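Local structure of HET-C2 (Podospora anserina, 3KV0) at residues D54-S58 against I59-P63; L109-V112 against R113-F117. The protein carries glycolipids, and probably ceramide 1-phosphate, between membranes as a fungal member of the glycolipid transfer protein family. All coordinates share one frame; numbering follows the deposited sequence.

Contact 1 (D54-S58 against I59-P63); sequences DVLGS and IAFSP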
# COMPACT_ATOMS: atom_id res chain seq x y z
N ASP A 54 -2.39 11.44 5.05
CA ASP A 54 -2.43 12.79 5.61
C ASP A 54 -3.35 13.72 4.81
O ASP A 54 -4.07 14.53 5.39
CB ASP A 54 -1.02 13.33 5.71
CG ASP A 54 -0.19 12.55 6.73
OD1 ASP A 54 -0.76 12.10 7.75
OD2 ASP A 54 1.01 12.36 6.49
N VAL A 55 -3.34 13.54 3.49
CA VAL A 55 -4.20 14.29 2.57
C VAL A 55 -5.64 13.92 2.85
O VAL A 55 -6.49 14.79 2.92
CB VAL A 55 -3.88 13.96 1.09
CG1 VAL A 55 -4.80 14.72 0.15
CG2 VAL A 55 -2.44 14.28 0.78
N LEU A 56 -5.91 12.63 3.02
CA LEU A 56 -7.26 12.13 3.27
C LEU A 56 -7.83 12.53 4.64
O LEU A 56 -9.04 12.80 4.77
CB LEU A 56 -7.27 10.60 3.23
CG LEU A 56 -7.27 9.99 1.83
CD1 LEU A 56 -6.89 8.50 1.90
CD2 LEU A 56 -8.66 10.15 1.24
N GLY A 57 -6.97 12.53 5.65
CA GLY A 57 -7.44 12.74 7.01
C GLY A 57 -6.40 12.30 8.01
O GLY A 57 -6.43 11.16 8.51
N SER A 58 -5.52 13.25 8.34
CA SER A 58 -4.34 13.01 9.19
C SER A 58 -4.69 12.23 10.45
O SER A 58 -4.13 11.16 10.70
CB SER A 58 -3.66 14.33 9.56
OG SER A 58 -2.26 14.14 9.59
N ILE A 59 -5.65 12.75 11.21
CA ILE A 59 -6.07 12.12 12.44
C ILE A 59 -6.82 10.83 12.15
O ILE A 59 -6.53 9.77 12.75
CB ILE A 59 -6.97 13.10 13.32
CG1 ILE A 59 -6.10 14.17 14.03
CG2 ILE A 59 -7.65 12.38 14.39
CD1 ILE A 59 -5.38 15.09 13.12
N ALA A 60 -7.81 10.92 11.26
CA ALA A 60 -8.72 9.81 11.00
C ALA A 60 -7.98 8.55 10.53
O ALA A 60 -8.21 7.47 11.05
CB ALA A 60 -9.77 10.24 9.94
N PHE A 61 -7.12 8.74 9.56
CA PHE A 61 -6.32 7.65 8.97
C PHE A 61 -4.98 7.38 9.63
O PHE A 61 -4.23 6.54 9.13
CB PHE A 61 -6.10 7.92 7.50
CG PHE A 61 -7.29 7.57 6.68
CD1 PHE A 61 -7.51 6.24 6.29
CD2 PHE A 61 -8.25 8.54 6.35
CE1 PHE A 61 -8.65 5.89 5.53
CE2 PHE A 61 -9.39 8.19 5.61
CZ PHE A 61 -9.57 6.87 5.19
N SER A 62 -4.70 8.04 10.76
CA SER A 62 -3.45 7.76 11.47
C SER A 62 -3.29 6.28 11.89
O SER A 62 -2.17 5.75 11.89
CB SER A 62 -3.21 8.78 12.61
OG SER A 62 -4.20 8.62 13.58
N PRO A 63 -4.38 5.57 12.25
CA PRO A 63 -4.15 4.15 12.52
C PRO A 63 -3.68 3.35 11.29
O PRO A 63 -2.82 2.50 11.43
CB PRO A 63 -5.54 3.65 13.00
CG PRO A 63 -6.33 4.85 13.31
CD PRO A 63 -5.79 5.96 12.49

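Contact 2 (L109-V112 against R113-F117); sequences LWLV and RGLEF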
# COMPACT_ATOMS: atom_id res chain seq x y z
N LEU A 109 2.98 -9.59 4.30
CA LEU A 109 1.58 -10.02 4.15
C LEU A 109 0.61 -8.87 4.48
O LEU A 109 -0.30 -8.55 3.72
CB LEU A 109 1.30 -11.21 5.10
CG LEU A 109 -0.09 -11.87 5.13
CD1 LEU A 109 -0.44 -12.47 3.76
CD2 LEU A 109 -0.14 -12.93 6.28
N TRP A 110 0.78 -8.29 5.64
CA TRP A 110 -0.10 -7.21 6.09
C TRP A 110 0.12 -5.91 5.31
O TRP A 110 -0.81 -5.14 5.11
CB TRP A 110 0.05 -6.97 7.57
CG TRP A 110 -0.60 -8.05 8.38
CD1 TRP A 110 0.01 -9.11 8.98
CD2 TRP A 110 -2.00 -8.17 8.69
NE1 TRP A 110 -0.91 -9.89 9.62
CE2 TRP A 110 -2.15 -9.32 9.49
CE3 TRP A 110 -3.12 -7.42 8.38
CZ2 TRP A 110 -3.38 -9.72 9.99
CZ3 TRP A 110 -4.33 -7.82 8.85
CH2 TRP A 110 -4.47 -8.96 9.65
N LEU A 111 1.36 -5.61 4.94
CA LEU A 111 1.60 -4.43 4.10
C LEU A 111 0.85 -4.54 2.76
O LEU A 111 0.24 -3.57 2.28
CB LEU A 111 3.09 -4.25 3.83
CG LEU A 111 3.51 -3.07 2.97
CD1 LEU A 111 2.97 -1.75 3.54
CD2 LEU A 111 5.07 -3.03 2.89
N VAL A 112 0.96 -5.70 2.13
CA VAL A 112 0.32 -5.92 0.83
C VAL A 112 -1.19 -5.82 0.97
O VAL A 112 -1.84 -5.23 0.11
CB VAL A 112 0.75 -7.24 0.18
CG1 VAL A 112 -0.12 -7.52 -1.06
CG2 VAL A 112 2.28 -7.15 -0.20
N ARG A 113 -1.76 -6.34 2.06
CA ARG A 113 -3.19 -6.11 2.30
C ARG A 113 -3.54 -4.62 2.42
O ARG A 113 -4.55 -4.18 1.91
CB ARG A 113 -3.62 -6.84 3.57
CG ARG A 113 -3.70 -8.37 3.37
CD ARG A 113 -3.96 -9.07 4.69
NE ARG A 113 -4.00 -10.51 4.54
CZ ARG A 113 -3.88 -11.38 5.54
NH1 ARG A 113 -3.69 -10.96 6.79
NH2 ARG A 113 -3.94 -12.67 5.28
N GLY A 114 -2.70 -3.84 3.10
CA GLY A 114 -2.91 -2.41 3.25
C GLY A 114 -2.76 -1.65 1.94
O GLY A 114 -3.52 -0.77 1.63
N LEU A 115 -1.76 -2.01 1.17
CA LEU A 115 -1.58 -1.46 -0.18
C LEU A 115 -2.78 -1.77 -1.08
O LEU A 115 -3.25 -0.92 -1.79
CB LEU A 115 -0.29 -1.98 -0.82
CG LEU A 115 1.03 -1.55 -0.19
CD1 LEU A 115 2.19 -2.28 -0.84
CD2 LEU A 115 1.21 -0.04 -0.25
N GLU A 116 -3.29 -2.98 -1.03
CA GLU A 116 -4.45 -3.36 -1.82
C GLU A 116 -5.71 -2.65 -1.37
O GLU A 116 -6.50 -2.20 -2.20
CB GLU A 116 -4.69 -4.90 -1.76
CG GLU A 116 -5.76 -5.34 -2.78
CD GLU A 116 -6.00 -6.86 -2.81
OE1 GLU A 116 -5.66 -7.53 -1.84
OE2 GLU A 116 -6.54 -7.36 -3.81
N PHE A 117 -5.93 -2.54 -0.07
CA PHE A 117 -7.00 -1.70 0.46
C PHE A 117 -6.96 -0.28 -0.11
O PHE A 117 -7.94 0.25 -0.60
CB PHE A 117 -6.84 -1.70 1.99
CG PHE A 117 -7.59 -0.64 2.70
CD1 PHE A 117 -8.97 -0.55 2.61
CD2 PHE A 117 -6.93 0.25 3.56
CE1 PHE A 117 -9.64 0.43 3.27
CE2 PHE A 117 -7.63 1.22 4.22
CZ PHE A 117 -8.97 1.30 4.11

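Contact 1 (D54-S58 against I59-P63)
Phe61 N donates to Gly57 O at 2.7 Å, a short and nearly straight hydrogen bond (N-H...O angle 167°) that links the C-terminal part of helix 39-57 to the chain that follows. The carbonyl belongs to a residue in an extended conformation with positive phi, open to a glycine but hard for a residue with a side chain, so the residue type suits a place where the chain changes course.

The loop carries polar bonds of its own. Ile59 to Ser62 form a type I turn, and Ile59 O accepts twice, from Ser62 N at 3.2 Å and from Ser62 OG at 2.7 Å, both donors arriving from the same face of the carbonyl plane. With chi1 at 66°, Ser62 OG sits between its own N and carbonyl carbon, and from there the short side chain folds back over the turn. Further back, Ser58 OG donates to Asp54 OD1 of the helix at 3.1 Å, from well above the carboxylate plane; the small hydroxyl suits this return toward the helix.

Apolar contacts lie on the buried side. Phe61 CD2 rests against Leu56 CB at 3.9 Å, while Gly57 O lies at the ring edge, in the ring plane. The ring continues onto Phe136 of helix 132-142, which Leu56 also touches, and both bulky side chains therefore suit the protein interior. Outside, Ile59 bends its CD1 back to within 4.0 Å of Ser58 CB.

In this mainly helical glycolipid transfer protein fold, the segment is the bend through which helix 39-57 leads toward helix 67-72. Its chemistry implies a division of labour: polar and backbone bonds set the course of the chain, while Leu56 and Phe61 fasten it to the core.

Contact 2 (L109-V112 against R113-F117)
Arg113 points NH1 at one face of Trp110, its guanidinium standing on edge, 89° from the ring plane, with NH1 3.4 Å from Trp110 CZ2. This is a cation-pi contact: Arg113 CZ lies 4.6 Å from the centroid of the six-membered ring and only 3° off its normal. Leu109 runs alongside, its CG 3.8 Å above the centre of the guanidinium. Arg113 gets there because its chain stays extended from CG to NE, long enough to return one turn along the helix.

These residues belong to helix 103-122 of the glycolipid transfer protein fold. Glycolipid-binding members such as human GLTP stack a tryptophan against the sugar headgroup, and Trp110, which also touches Asn71 and His147, is probably its counterpart.

Four consecutive backbone N-H groups are satisfied by alpha-helical i+4 to i (N-H to O) bonds. Arg113 N gives to Leu109 O at 3.1 Å, and Gly114 N to Trp110 O at 3.0 Å. Leu115 N to Leu111 O, at 2.8 Å, is the shortest of the four and nearly straight (168°). Glu116 N completes the set on Val112 O at 2.9 Å. The pattern carries on: Arg113 O accepts from Phe117 N, while Gly114 O takes a bond from the side-chain hydroxyl of Thr118. Buried Glu116 would be costly without a partner; its OE2 is hydrogen-bonded to NZ of dimethylated Lys199. On the inward side, Leu111 CG meets Leu115 CD1 at 4.1 Å, and both leucines reach Phe42 of helix 39-57.

Overall arrangement
From the N terminus, after a short hairpin of strands 29-30 and 36-37 comes helix 39-57, and contact 1 closes the bend that follows before helix 67-72 begins. Contact 2 comes later, along helix 103-122, where it closes helical turns and no larger loop. The two are in series, so neither encloses nor crosses the other. The centres of contact 1 and contact 2 are about 17 Å apart. The nearest atoms of the two are about 5 Å apart, without touching. Shared neighbours connect them: contact 2 leans on helix 39-57, the helix that leads into contact 1, and also meets helix 67-72. Helix 132-142 is met by both, through Phe61 and through Phe117 O, which binds Ser139.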